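Local coordinates for inactivation-no-after-potential D protein (Drosophila melanogaster, PDB 5F67) that probably serves as a scaffold of phototransduction, its third PDZ domain binding the C-terminal tail of the TRP channel, at residues A[19-24]-A[72-77]. Numbering follows the deposited sequence.
Sequences DQFPKA and MLLAVN
The backbone N of A24 donates to F21 O at 3.0 Å and closes a type I beta turn from F21 to A24. This turn sets the side chains of F21 and A24 on the same branched end, that of L74 in strand 72-76. L74 CD1 takes both: it lies 3.9 Å from A24 CB and 4.0 Å from F21 CD2. L74 CD2 sits over the rim of one face of the F21 ring, 4.2 Å above its plane. Q20 CG lies over the rim of the opposite face, 3.5 Å above the plane of the F21 ring. The ring thus has a leucine methyl over one face and the CG of the preceding glutamine over the other. The CB bond of F21 points toward strand 72-76, and with chi1 -54° CG lies beside the backbone N, where the ring meets L74. M72 SD adds an oblique Met-aromatic contact, 5.3 Å from the centroid of the F21 ring and 31° off its normal. L82 touches both F21 and L74, and L105 of strand 99-105 also touches F21. At L74 and A75 the strand forms a classic beta bulge opposite I103. No hydrogen bond joins the two segments; the contact between them is apolar packing, joining the turn that leads into strand 25-30 to strand 72-76 of the PDZ sheet.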
loop_
_atom_site.group_PDB
_atom_site.type_symbol
_atom_site.label_atom_id
_atom_site.label_comp_id
_atom_site.label_asym_id
_atom_site.label_seq_id
_atom_site.Cartn_x
_atom_site.Cartn_y
_atom_site.Cartn_z
ATOM N N ASP A 19 6.111 4.851 -16.851
ATOM C CA ASP A 19 7.246 5.351 -17.637
ATOM C C ASP A 19 8.312 5.877 -16.685
ATOM O O ASP A 19 9.504 5.805 -16.969
ATOM C CB ASP A 19 6.819 6.455 -18.614
ATOM C CG ASP A 19 6.268 5.901 -19.909
ATOM O OD1 ASP A 19 5.967 4.686 -19.944
ATOM O OD2 ASP A 19 6.133 6.670 -20.897
ATOM N N GLN A 20 7.876 6.413 -15.552
ATOM C CA GLN A 20 8.812 6.887 -14.533
ATOM C C GLN A 20 9.372 5.719 -13.718
ATOM O O GLN A 20 10.544 5.730 -13.317
ATOM C CB GLN A 20 8.116 7.882 -13.603
ATOM C CG GLN A 20 9.077 8.582 -12.660
ATOM C CD GLN A 20 8.476 9.815 -12.013
ATOM O OE1 GLN A 20 7.437 10.321 -12.447
ATOM N NE2 GLN A 20 9.139 10.316 -10.977
ATOM N N PHE A 21 8.528 4.720 -13.465
ATOM C CA PHE A 21 8.929 3.531 -12.711
ATOM C C PHE A 21 8.499 2.281 -13.486
ATOM O O PHE A 21 7.471 1.677 -13.180
ATOM C CB PHE A 21 8.277 3.526 -11.320
ATOM C CG PHE A 21 8.528 4.781 -10.519
ATOM C CD1 PHE A 21 9.697 4.928 -9.775
ATOM C CD2 PHE A 21 7.593 5.808 -10.510
ATOM C CE1 PHE A 21 9.932 6.081 -9.041
ATOM C CE2 PHE A 21 7.817 6.965 -9.775
ATOM C CZ PHE A 21 8.986 7.102 -9.036
ATOM N N PRO A 22 9.283 1.893 -14.502
ATOM C CA PRO A 22 8.796 0.836 -15.394
ATOM C C PRO A 22 8.692 -0.544 -14.750
ATOM O O PRO A 22 8.074 -1.438 -15.341
ATOM C CB PRO A 22 9.816 0.827 -16.545
ATOM C CG PRO A 22 10.980 1.638 -16.077
ATOM C CD PRO A 22 10.461 2.593 -15.049
ATOM N N LYS A 23 9.255 -0.717 -13.559
ATOM C CA LYS A 23 9.125 -2.002 -12.857
ATOM C C LYS A 23 7.955 -2.030 -11.876
ATOM O O LYS A 23 7.743 -3.033 -11.179
ATOM C CB LYS A 23 10.433 -2.368 -12.140
ATOM C CG LYS A 23 11.610 -2.559 -13.092
ATOM C CD LYS A 23 11.275 -3.574 -14.184
ATOM N N ALA A 24 7.173 -0.950 -11.842
ATOM C CA ALA A 24 6.001 -0.908 -10.963
ATOM C C ALA A 24 4.941 -1.887 -11.470
ATOM O O ALA A 24 4.962 -2.283 -12.644
ATOM C CB ALA A 24 5.424 0.505 -10.888
ATOM N N MET A 72 7.113 0.610 -2.513
ATOM C CA MET A 72 6.692 2.016 -2.574
ATOM C C MET A 72 5.284 2.077 -3.145
ATOM O O MET A 72 4.992 1.424 -4.142
ATOM C CB MET A 72 7.640 2.823 -3.460
ATOM C CG MET A 72 7.439 4.337 -3.407
ATOM S SD MET A 72 8.567 5.160 -4.566
ATOM C CE MET A 72 8.270 6.879 -4.104
ATOM N N LEU A 73 4.412 2.849 -2.504
ATOM C CA LEU A 73 3.025 2.996 -2.937
ATOM C C LEU A 73 2.907 4.217 -3.841
ATOM O O LEU A 73 3.125 5.359 -3.394
ATOM C CB LEU A 73 2.106 3.150 -1.711
ATOM C CG LEU A 73 0.637 3.405 -2.040
ATOM C CD1 LEU A 73 0.015 2.211 -2.755
ATOM C CD2 LEU A 73 -0.143 3.738 -0.765
ATOM N N LEU A 74 2.582 3.978 -5.112
ATOM C CA LEU A 74 2.629 5.033 -6.123
ATOM C C LEU A 74 1.248 5.571 -6.518
ATOM O O LEU A 74 1.131 6.714 -6.959
ATOM C CB LEU A 74 3.379 4.532 -7.359
ATOM C CG LEU A 74 4.802 4.051 -7.052
ATOM C CD1 LEU A 74 5.409 3.351 -8.263
ATOM C CD2 LEU A 74 5.671 5.216 -6.647
ATOM N N ALA A 75 0.209 4.759 -6.360
ATOM C CA ALA A 75 -1.162 5.234 -6.575
ATOM C C ALA A 75 -2.176 4.396 -5.819
ATOM O O ALA A 75 -1.948 3.211 -5.569
ATOM C CB ALA A 75 -1.500 5.237 -8.059
ATOM N N VAL A 76 -3.295 5.021 -5.466
ATOM C CA VAL A 76 -4.442 4.320 -4.890
ATOM C C VAL A 76 -5.625 4.638 -5.790
ATOM O O VAL A 76 -6.043 5.799 -5.866
ATOM C CB VAL A 76 -4.735 4.815 -3.473
ATOM C CG1 VAL A 76 -5.988 4.113 -2.909
ATOM C CG2 VAL A 76 -3.532 4.561 -2.576
ATOM N N ASN A 77 -6.162 3.617 -6.460
ATOM C CA ASN A 77 -7.160 3.839 -7.508
ATOM C C ASN A 77 -6.637 4.891 -8.478
ATOM O O ASN A 77 -5.508 4.762 -8.949
ATOM C CB ASN A 77 -8.541 4.187 -6.930
ATOM C CG ASN A 77 -9.189 3.004 -6.223
ATOM O OD1 ASN A 77 -8.964 1.849 -6.592
ATOM N ND2 ASN A 77 -9.989 3.282 -5.198
#